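Local coordinates for protein extracellular invertase (Aspergillus kawachii, PDB 5XH8) that acts as a beta-fructofuranosidase of family GH32 with high transfructosylation activity, probably cleaving sucrose and passing on its fructosyl group to build fructooligosaccharides such as 1-kestose, at residues A[194-198]-A[246-252]; A[204-210]-A[221-227]; A[382-386]-A[407-411]; A[491-495]-A[523-527]. The contacts are given in a common frame with arbitrary orientation. Numbering follows the deposited sequence.

In the fold
Contacts 1 and 2 lie in the beta-propeller, their centres 9 Å apart. Contact 2 is nested along the chain inside the loop closed by contact 1, and it shares with segment 194-198 the sheet of strands 166-176, 191-199, 203-211 and 219-227, where a probable hydrogen bond runs from I195 N to F207 O (2.9 Å). Contact 3 and then contact 4 follow in series, centres 18 Å apart. They touch where F527 CZ meets L411 CD1 at 3.4 Å, so the end of strand 366-385 and strand 408-418 pack on the C-terminal beta-sandwich that holds contact 4. Between the two pairs the centres are 30 to 36 Å apart. The set therefore samples propeller, junction and sandwich.

Contact 1 (A[194-198]-A[246-252]); sequences VISGG and NFETGNV
Strand 194-198 is extended, ending in G197 (phi/psi 175/-116), a conformation readily open only to glycine, and the nearly fully extended G198 (170/-172). Segment 246-252 runs as two short strands, 247-248 and 250-252, separated by a corner at T249, whose backbone is left-handed helical (45/43). The axes of 194-198 and 250-252 approach to 7.2 Å at 146°, roughly antiparallel, too far apart for regular pairing; the CA atoms come nearest at G197-F247 (4.7 Å) and S196-E248 (5.2 Å). One backbone hydrogen bond links the segments, F247 N to G197 O (3.0 Å, 170°), with G197 CA 3.3 Å from F247 O as a CA-H...O contact. S196, rotamer m, supplies the second bond: its OG accepts from G250 N at 2.9 Å, so the hydroxyl occupies the space a beta carbon at G250 would need. Water 1 donates to S196 O (3.0 Å) and F247 O (2.7 Å) and accepts from N246 ND2 (3.2 Å). V194 (m) and V252 (t) meet CG2 to CG2 at 3.8 Å. N246 bonds to T167 through OD1 and to E273 through ND2, and E248 to Y319 and R170, its side chain about 4 Å from a bound glycerol. Strand 191-199, second of its sheet, thus faces the first, cornered strand of the next, as successive blades adjoin in the five-bladed GH32 propeller, consistent with E248 lying at the central pocket.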
# COMPACT_ATOMS: atom_id res chain seq x y z
N VAL A 194 14.88 -9.82 6.78
CA VAL A 194 15.43 -9.60 5.44
C VAL A 194 14.34 -9.80 4.39
O VAL A 194 13.50 -10.70 4.52
CB VAL A 194 16.69 -10.41 5.05
CG1 VAL A 194 17.91 -9.87 5.81
CG2 VAL A 194 16.52 -11.91 5.27
N ILE A 195 14.39 -8.95 3.36
CA ILE A 195 13.52 -9.07 2.20
C ILE A 195 14.45 -9.26 1.02
O ILE A 195 15.47 -8.58 0.95
CB ILE A 195 12.60 -7.83 2.06
CG1 ILE A 195 11.69 -7.70 3.31
CG2 ILE A 195 11.78 -7.95 0.77
CD1 ILE A 195 10.76 -6.49 3.31
N SER A 196 14.12 -10.18 0.12
CA SER A 196 15.03 -10.56 -0.97
C SER A 196 14.63 -9.96 -2.29
O SER A 196 13.44 -9.92 -2.64
CB SER A 196 15.14 -12.08 -1.11
OG SER A 196 15.60 -12.67 0.10
N GLY A 197 15.62 -9.51 -3.05
CA GLY A 197 15.38 -9.15 -4.45
C GLY A 197 16.63 -8.55 -5.06
O GLY A 197 17.67 -9.22 -5.16
N GLY A 198 16.52 -7.28 -5.44
CA GLY A 198 17.63 -6.55 -6.05
C GLY A 198 17.15 -5.23 -6.60
O GLY A 198 15.99 -4.84 -6.40
N ASN A 246 18.90 -11.66 -9.44
CA ASN A 246 17.94 -11.39 -8.37
C ASN A 246 18.12 -12.44 -7.28
O ASN A 246 18.37 -13.59 -7.60
CB ASN A 246 16.51 -11.45 -8.93
CG ASN A 246 15.47 -11.00 -7.93
OD1 ASN A 246 15.47 -9.85 -7.50
ND2 ASN A 246 14.59 -11.91 -7.56
N PHE A 247 18.04 -12.05 -6.01
CA PHE A 247 18.03 -12.98 -4.90
C PHE A 247 16.58 -13.29 -4.46
O PHE A 247 15.73 -12.40 -4.45
CB PHE A 247 18.75 -12.43 -3.66
CG PHE A 247 20.26 -12.31 -3.77
CD1 PHE A 247 21.01 -12.99 -4.74
CD2 PHE A 247 20.93 -11.52 -2.85
CE1 PHE A 247 22.39 -12.84 -4.80
CE2 PHE A 247 22.32 -11.38 -2.91
CZ PHE A 247 23.04 -12.05 -3.88
N GLU A 248 16.35 -14.55 -4.07
CA GLU A 248 15.05 -15.06 -3.59
C GLU A 248 15.28 -15.84 -2.29
O GLU A 248 16.39 -16.32 -2.02
CB GLU A 248 14.43 -15.97 -4.65
CG GLU A 248 14.15 -15.27 -6.00
CD GLU A 248 13.15 -16.01 -6.83
OE1 GLU A 248 13.56 -16.99 -7.51
OE2 GLU A 248 11.93 -15.65 -6.76
N THR A 249 14.22 -15.93 -1.49
CA THR A 249 14.14 -16.78 -0.28
C THR A 249 15.37 -16.72 0.64
O THR A 249 15.84 -17.76 1.15
CB THR A 249 13.81 -18.25 -0.64
OG1 THR A 249 14.91 -18.84 -1.35
CG2 THR A 249 12.56 -18.30 -1.50
N GLY A 250 15.87 -15.50 0.84
CA GLY A 250 16.97 -15.25 1.75
C GLY A 250 16.61 -15.69 3.16
O GLY A 250 15.62 -15.23 3.69
N ASN A 251 17.35 -16.66 3.70
CA ASN A 251 17.30 -17.00 5.12
C ASN A 251 18.59 -16.48 5.78
O ASN A 251 19.64 -16.54 5.16
CB ASN A 251 17.32 -18.50 5.33
CG ASN A 251 16.12 -19.23 4.75
OD1 ASN A 251 15.47 -18.82 3.78
ND2 ASN A 251 15.88 -20.33 5.33
N VAL A 252 18.52 -16.09 7.05
CA VAL A 252 19.68 -15.65 7.83
C VAL A 252 19.65 -16.37 9.18
O VAL A 252 18.59 -16.48 9.83
CB VAL A 252 19.69 -14.12 8.05
CG1 VAL A 252 20.92 -13.69 8.84
CG2 VAL A 252 19.67 -13.41 6.72
O HOH W 1 13.09 -12.04 -4.68
O HOH W 2 14.60 -12.78 2.39

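Contact 2 (A[204-210]-A[221-227]); sequences PAQFLYR and YLGQWWH
Strands 204-210 and 221-227 form an antiparallel hairpin (axes 4.6 Å apart at 163° for 204-210 against 221-224), with A205-H227 and Y209-Y221 as non-hydrogen-bonded pairs and Q206-W226 as a hydrogen-bonded one. The main-chain bonds are Q206 N to W226 O (2.9 Å), L208 N to G223 O (3.0 Å) and L222 N to L208 O (2.8 Å). Regular pairing is interrupted at 223-225: G223 has a positive phi (99/172), Q224 is the centre of an inverse gamma turn, and W225 is helical (-62/-25). Q206 (m, t) extends so that OE1 accepts from W225 NE1 at 2.8 Å; W225 takes chi1 p, which directs its indole there, and its CB lies 3.7 Å from L208 CD2. L208 (t, p) meets L222 (m, t), CG to CD1, at 4.1 Å. W226 (t) lies on the same face as Q206, with its edge 3.9 Å from Q206 NE2 at CE3. On the other face Y209 (m) and Y221 (t) approach obliquely, centroids 5.2 Å apart and planes at 49°. F207, directed sideways, has CD1 3.7 Å from Y221 OH, which lies at its ring edge. R210 forms a salt bridge with E220, L222 CD2 lying over one guanidinium face. W225 and W226 also meet F304 of the next sheet. The contact is thus mostly aromatic and aliphatic, the buried Q206 amide being satisfied by the W225 indole and T268.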
# COMPACT_ATOMS: atom_id res chain seq x y z
N PRO A 204 21.51 -7.94 -7.44
CA PRO A 204 20.79 -8.58 -6.34
C PRO A 204 21.13 -8.03 -4.96
O PRO A 204 22.24 -7.51 -4.74
CB PRO A 204 21.23 -10.05 -6.45
CG PRO A 204 22.55 -10.00 -7.15
CD PRO A 204 22.39 -8.89 -8.14
N ALA A 205 20.19 -8.18 -4.02
CA ALA A 205 20.36 -7.69 -2.67
C ALA A 205 19.40 -8.29 -1.66
O ALA A 205 18.32 -8.77 -2.02
CB ALA A 205 20.21 -6.17 -2.64
N GLN A 206 19.82 -8.26 -0.40
CA GLN A 206 18.95 -8.41 0.73
C GLN A 206 18.78 -7.06 1.38
O GLN A 206 19.78 -6.39 1.75
CB GLN A 206 19.53 -9.38 1.74
CG GLN A 206 19.64 -10.81 1.24
CD GLN A 206 20.10 -11.77 2.32
OE1 GLN A 206 20.41 -11.37 3.45
NE2 GLN A 206 20.12 -13.04 1.98
N PHE A 207 17.52 -6.66 1.54
CA PHE A 207 17.15 -5.45 2.23
C PHE A 207 16.87 -5.82 3.68
O PHE A 207 16.04 -6.69 3.93
CB PHE A 207 15.89 -4.86 1.59
CG PHE A 207 16.02 -4.62 0.11
CD1 PHE A 207 16.64 -3.46 -0.37
CD2 PHE A 207 15.57 -5.55 -0.79
CE1 PHE A 207 16.77 -3.24 -1.72
CE2 PHE A 207 15.69 -5.34 -2.14
CZ PHE A 207 16.30 -4.18 -2.61
N LEU A 208 17.54 -5.14 4.62
CA LEU A 208 17.51 -5.50 6.04
C LEU A 208 16.65 -4.51 6.81
O LEU A 208 16.74 -3.30 6.54
CB LEU A 208 18.94 -5.54 6.63
CG LEU A 208 19.10 -5.90 8.12
CD1 LEU A 208 18.65 -7.33 8.40
CD2 LEU A 208 20.54 -5.69 8.59
N TYR A 209 15.85 -5.02 7.74
CA TYR A 209 14.99 -4.22 8.60
C TYR A 209 15.03 -4.69 10.04
O TYR A 209 15.32 -5.85 10.30
CB TYR A 209 13.50 -4.30 8.14
CG TYR A 209 13.23 -3.76 6.77
CD1 TYR A 209 13.55 -4.49 5.64
CD2 TYR A 209 12.64 -2.51 6.60
CE1 TYR A 209 13.30 -3.99 4.37
CE2 TYR A 209 12.39 -2.01 5.34
CZ TYR A 209 12.71 -2.77 4.23
OH TYR A 209 12.50 -2.28 2.98
N ARG A 210 14.68 -3.82 10.97
CA ARG A 210 14.43 -4.26 12.35
C ARG A 210 13.11 -3.74 12.81
O ARG A 210 12.67 -2.69 12.36
CB ARG A 210 15.55 -3.81 13.29
CG ARG A 210 15.67 -2.33 13.56
CD ARG A 210 16.79 -2.06 14.58
NE ARG A 210 17.05 -0.63 14.65
CZ ARG A 210 18.05 -0.05 15.31
NH1 ARG A 210 18.96 -0.74 15.99
NH2 ARG A 210 18.14 1.27 15.28
N TYR A 221 14.22 0.57 8.25
CA TYR A 221 15.11 0.13 7.19
C TYR A 221 16.58 0.32 7.60
O TYR A 221 16.95 1.41 8.05
CB TYR A 221 14.83 0.90 5.90
CG TYR A 221 15.71 0.49 4.74
CD1 TYR A 221 15.83 -0.85 4.36
CD2 TYR A 221 16.41 1.45 4.00
CE1 TYR A 221 16.64 -1.22 3.28
CE2 TYR A 221 17.21 1.08 2.92
CZ TYR A 221 17.31 -0.25 2.56
OH TYR A 221 18.13 -0.59 1.51
N LEU A 222 17.39 -0.72 7.45
CA LEU A 222 18.81 -0.70 7.83
C LEU A 222 19.77 -0.82 6.66
O LEU A 222 20.99 -0.99 6.85
CB LEU A 222 19.08 -1.81 8.82
CG LEU A 222 18.30 -1.72 10.12
CD1 LEU A 222 18.50 -2.98 10.91
CD2 LEU A 222 18.69 -0.48 10.94
N GLY A 223 19.24 -0.73 5.45
CA GLY A 223 20.07 -0.70 4.24
C GLY A 223 20.16 -2.04 3.55
O GLY A 223 19.70 -3.07 4.08
N GLN A 224 20.77 -2.03 2.37
CA GLN A 224 21.12 -3.25 1.68
C GLN A 224 22.32 -3.91 2.35
O GLN A 224 23.45 -3.75 1.89
CB GLN A 224 21.46 -2.97 0.23
CG GLN A 224 20.27 -2.46 -0.54
CD GLN A 224 20.67 -1.90 -1.86
OE1 GLN A 224 20.66 -0.67 -2.05
NE2 GLN A 224 21.02 -2.77 -2.79
N TRP A 225 22.08 -4.65 3.42
CA TRP A 225 23.18 -5.18 4.22
C TRP A 225 24.07 -6.14 3.40
O TRP A 225 25.22 -6.31 3.74
CB TRP A 225 22.67 -5.80 5.54
CG TRP A 225 22.33 -7.24 5.49
CD1 TRP A 225 21.56 -7.88 4.54
CD2 TRP A 225 22.74 -8.24 6.40
NE1 TRP A 225 21.49 -9.23 4.81
CE2 TRP A 225 22.20 -9.48 5.95
CE3 TRP A 225 23.54 -8.23 7.56
CZ2 TRP A 225 22.43 -10.69 6.63
CZ3 TRP A 225 23.75 -9.43 8.24
CH2 TRP A 225 23.20 -10.64 7.77
N TRP A 226 23.53 -6.75 2.34
CA TRP A 226 24.31 -7.52 1.40
C TRP A 226 23.77 -7.25 0.00
O TRP A 226 22.56 -7.35 -0.24
CB TRP A 226 24.25 -9.03 1.71
CG TRP A 226 25.05 -9.89 0.76
CD1 TRP A 226 26.25 -9.57 0.17
CD2 TRP A 226 24.73 -11.21 0.31
NE1 TRP A 226 26.67 -10.60 -0.65
CE2 TRP A 226 25.76 -11.62 -0.57
CE3 TRP A 226 23.66 -12.09 0.57
CZ2 TRP A 226 25.76 -12.87 -1.21
CZ3 TRP A 226 23.65 -13.33 -0.08
CH2 TRP A 226 24.71 -13.71 -0.96
N HIS A 227 24.67 -6.85 -0.90
CA HIS A 227 24.31 -6.66 -2.29
C HIS A 227 25.53 -6.96 -3.16
O HIS A 227 26.65 -6.87 -2.69
CB HIS A 227 23.79 -5.22 -2.51
CG HIS A 227 24.82 -4.17 -2.23
ND1 HIS A 227 25.65 -3.66 -3.21
CD2 HIS A 227 25.19 -3.57 -1.07
CE1 HIS A 227 26.46 -2.77 -2.67
NE2 HIS A 227 26.21 -2.70 -1.37

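Contact 3 (A[382-386]-A[407-411]); sequences PNVVD and GTVEL
Two left-handed backbone conformations mark this short antiparallel pairing: N383 (phi/psi 61/34) turns the chain through a corner, and G407 (78/20) opens a G1 beta bulge in which G407 and T408 both face D403. Between these irregularities V384 and V409 form a hydrogen-bonded pair, with V384 N to V409 O at 3.1 Å, V409 N to V384 O at 2.7 Å and CA atoms 5.3 Å apart. V385 and T408 follow as a non-hydrogen-bonded pair (CA-CA 4.5 Å), and D386 N donates to G407 O at 3.0 Å. V384 (t) and V409 (m) lie on one face, CB of the first 4.0 Å from CG2 of the second; L411 (m, t) brings CD1 to 4.1 Å from V384 CG1. D386 (t) makes a salt bridge with R391. N383 and V385 carry backbone hydrogen bonds to L530 and D528. Three backbone bonds thus hold 382-386 to 407-411, while those to L530 and D528 and F527 packing on V384 and L411 join the pair to the C-terminal domain.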
# COMPACT_ATOMS: atom_id res chain seq x y z
N PRO A 382 39.74 -31.64 9.60
CA PRO A 382 41.12 -31.56 10.11
C PRO A 382 42.14 -32.33 9.26
O PRO A 382 41.77 -33.12 8.39
CB PRO A 382 41.01 -32.14 11.52
CG PRO A 382 39.85 -33.08 11.46
CD PRO A 382 38.92 -32.59 10.37
N ASN A 383 43.42 -32.06 9.51
CA ASN A 383 44.53 -32.86 8.97
C ASN A 383 44.60 -32.86 7.45
O ASN A 383 45.00 -33.84 6.83
CB ASN A 383 44.47 -34.30 9.51
CG ASN A 383 44.41 -34.38 11.03
OD1 ASN A 383 44.93 -33.52 11.74
ND2 ASN A 383 43.78 -35.42 11.53
N VAL A 384 44.21 -31.74 6.85
CA VAL A 384 44.27 -31.56 5.41
C VAL A 384 45.67 -31.06 5.08
O VAL A 384 46.20 -30.21 5.78
CB VAL A 384 43.21 -30.53 4.94
CG1 VAL A 384 43.43 -30.09 3.48
CG2 VAL A 384 41.81 -31.11 5.14
N VAL A 385 46.22 -31.56 3.97
CA VAL A 385 47.55 -31.20 3.53
C VAL A 385 47.51 -29.78 2.99
O VAL A 385 46.67 -29.45 2.15
CB VAL A 385 48.09 -32.16 2.45
CG1 VAL A 385 49.41 -31.66 1.86
CG2 VAL A 385 48.25 -33.56 3.03
N ASP A 386 48.45 -28.96 3.48
CA ASP A 386 48.51 -27.56 3.16
C ASP A 386 49.14 -27.37 1.78
O ASP A 386 50.30 -26.99 1.67
CB ASP A 386 49.30 -26.82 4.25
CG ASP A 386 49.20 -25.31 4.14
OD1 ASP A 386 48.92 -24.77 3.06
OD2 ASP A 386 49.38 -24.64 5.17
N GLY A 407 52.59 -29.96 8.52
CA GLY A 407 52.37 -29.54 7.13
C GLY A 407 50.88 -29.46 6.75
O GLY A 407 50.54 -29.47 5.57
N THR A 408 50.01 -29.36 7.76
CA THR A 408 48.56 -29.48 7.60
C THR A 408 47.82 -28.16 7.86
O THR A 408 48.41 -27.19 8.34
CB THR A 408 47.98 -30.56 8.54
OG1 THR A 408 48.27 -30.24 9.91
CG2 THR A 408 48.53 -31.94 8.22
N VAL A 409 46.53 -28.16 7.51
CA VAL A 409 45.58 -27.10 7.89
C VAL A 409 44.26 -27.71 8.40
O VAL A 409 43.91 -28.84 8.03
CB VAL A 409 45.25 -26.14 6.72
CG1 VAL A 409 46.45 -25.27 6.39
CG2 VAL A 409 44.79 -26.88 5.47
N GLU A 410 43.55 -26.99 9.27
CA GLU A 410 42.15 -27.27 9.56
C GLU A 410 41.27 -26.40 8.64
O GLU A 410 41.43 -25.17 8.58
CB GLU A 410 41.81 -26.97 11.01
CG GLU A 410 40.45 -27.51 11.40
CD GLU A 410 40.13 -27.32 12.86
OE1 GLU A 410 40.53 -26.27 13.42
OE2 GLU A 410 39.49 -28.21 13.45
N LEU A 411 40.35 -27.05 7.92
CA LEU A 411 39.41 -26.34 7.06
C LEU A 411 38.07 -26.21 7.75
O LEU A 411 37.71 -27.02 8.62
CB LEU A 411 39.24 -27.05 5.73
CG LEU A 411 40.46 -27.15 4.81
CD1 LEU A 411 40.03 -27.77 3.48
CD2 LEU A 411 41.11 -25.78 4.58

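Contact 4 (A[491-495]-A[523-527]); sequences YQFSN and KLRLF
The ring of Y491 carries L526 CD1 over one face, 4.0 Å from the ring centroid and 20° off its normal, a CH-pi contact in which CD1 also lies 3.8 Å from Y491 CZ. Y491 (chi1 t, chi2 79°) points across the gap, and its hydroxyl donates to L524 O at 2.6 Å, with that oxygen near the plane of the ring; CE1 of Y491 is 4.1 Å from L524 CB. The backbones do not pair, the nearest CA atoms being 7.4 Å (N495-K523) to 8.7 Å (F493-R525) apart, so side chains span the space. L526 (m, t) also has CD1 4.2 Å from CZ of F493 (m). Water 3 donates to Y491 OH (2.8 Å) and accepts from L526 N (3.2 Å), linking the phenol to the extended chain 523-527. At the other end K523, folded back through three m torsions, donates from NZ to N495 O at 3.0 Å; its charge also makes a cation-pi contact with W239. R525 points away and forms salt bridges with E496 and E392. The segment leaves strand 520-523 of the six-stranded sheet for strand 528-531 of the seven-stranded one, and Y491 and L524 both touch L540 of the latter. The phenol and the ammonium thus each donate to a main-chain carbonyl, N495 O also bonding S497 OG, while leucines and aromatic rings fill the sandwich interior.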
# COMPACT_ATOMS: atom_id res chain seq x y z
N TYR A 491 31.59 -40.38 -9.06
CA TYR A 491 32.58 -39.32 -8.89
C TYR A 491 33.53 -39.30 -10.08
O TYR A 491 33.91 -40.34 -10.61
CB TYR A 491 33.37 -39.48 -7.59
CG TYR A 491 34.20 -38.26 -7.28
CD1 TYR A 491 33.61 -37.12 -6.72
CD2 TYR A 491 35.57 -38.21 -7.58
CE1 TYR A 491 34.36 -35.97 -6.46
CE2 TYR A 491 36.33 -37.07 -7.32
CZ TYR A 491 35.72 -35.95 -6.75
OH TYR A 491 36.46 -34.81 -6.50
N GLN A 492 33.93 -38.11 -10.47
CA GLN A 492 34.74 -37.84 -11.63
C GLN A 492 35.84 -36.85 -11.19
O GLN A 492 35.53 -35.73 -10.75
CB GLN A 492 33.83 -37.22 -12.67
CG GLN A 492 34.45 -36.82 -13.98
CD GLN A 492 33.40 -36.39 -14.98
OE1 GLN A 492 33.01 -35.23 -15.03
NE2 GLN A 492 32.94 -37.33 -15.78
N PHE A 493 37.11 -37.26 -11.27
CA PHE A 493 38.22 -36.37 -10.88
C PHE A 493 38.53 -35.26 -11.87
O PHE A 493 39.00 -34.23 -11.45
CB PHE A 493 39.52 -37.13 -10.57
CG PHE A 493 39.55 -37.71 -9.19
CD1 PHE A 493 39.05 -38.97 -8.96
CD2 PHE A 493 40.06 -36.98 -8.14
CE1 PHE A 493 39.08 -39.51 -7.69
CE2 PHE A 493 40.09 -37.51 -6.86
CZ PHE A 493 39.59 -38.79 -6.64
N SER A 494 38.24 -35.46 -13.16
CA SER A 494 38.57 -34.45 -14.19
C SER A 494 38.04 -33.05 -13.91
O SER A 494 38.73 -32.06 -14.19
CB SER A 494 38.04 -34.89 -15.55
OG SER A 494 36.63 -35.05 -15.49
N ASN A 495 36.82 -32.97 -13.37
CA ASN A 495 36.23 -31.69 -12.91
C ASN A 495 35.77 -31.74 -11.45
O ASN A 495 34.97 -30.90 -11.01
CB ASN A 495 35.08 -31.28 -13.83
CG ASN A 495 34.01 -32.36 -13.97
OD1 ASN A 495 34.06 -33.42 -13.35
ND2 ASN A 495 33.03 -32.09 -14.80
N LYS A 523 29.97 -29.99 -7.90
CA LYS A 523 31.40 -29.98 -7.52
C LYS A 523 31.61 -30.49 -6.11
O LYS A 523 30.89 -30.09 -5.18
CB LYS A 523 31.98 -28.56 -7.56
CG LYS A 523 31.96 -27.91 -8.92
CD LYS A 523 33.10 -28.39 -9.80
CE LYS A 523 34.46 -27.94 -9.27
NZ LYS A 523 35.44 -27.96 -10.39
N LEU A 524 32.61 -31.36 -5.95
CA LEU A 524 33.04 -31.83 -4.64
C LEU A 524 34.56 -32.06 -4.69
O LEU A 524 35.01 -32.89 -5.46
CB LEU A 524 32.34 -33.13 -4.28
CG LEU A 524 32.81 -33.78 -2.97
CD1 LEU A 524 32.51 -32.89 -1.76
CD2 LEU A 524 32.17 -35.14 -2.82
N ARG A 525 35.31 -31.30 -3.90
CA ARG A 525 36.75 -31.51 -3.78
C ARG A 525 37.03 -32.49 -2.66
O ARG A 525 36.52 -32.34 -1.55
CB ARG A 525 37.50 -30.21 -3.49
CG ARG A 525 38.98 -30.43 -3.13
CD ARG A 525 39.82 -29.21 -3.39
NE ARG A 525 39.84 -28.91 -4.81
CZ ARG A 525 40.25 -27.77 -5.34
NH1 ARG A 525 40.73 -26.78 -4.58
NH2 ARG A 525 40.19 -27.61 -6.65
N LEU A 526 37.83 -33.49 -2.99
CA LEU A 526 38.40 -34.43 -2.03
C LEU A 526 39.84 -33.94 -1.85
O LEU A 526 40.62 -33.93 -2.81
CB LEU A 526 38.36 -35.86 -2.61
CG LEU A 526 36.93 -36.38 -2.88
CD1 LEU A 526 36.91 -37.73 -3.60
CD2 LEU A 526 36.16 -36.47 -1.57
N PHE A 527 40.16 -33.48 -0.64
CA PHE A 527 41.46 -32.87 -0.38
C PHE A 527 42.51 -33.96 -0.11
O PHE A 527 42.18 -35.14 0.09
CB PHE A 527 41.40 -31.96 0.85
CG PHE A 527 40.43 -30.83 0.72
CD1 PHE A 527 40.81 -29.63 0.11
CD2 PHE A 527 39.15 -30.93 1.26
CE1 PHE A 527 39.92 -28.58 0.01
CE2 PHE A 527 38.25 -29.88 1.15
CZ PHE A 527 38.63 -28.70 0.53
O HOH W 3 38.97 -33.64 -5.96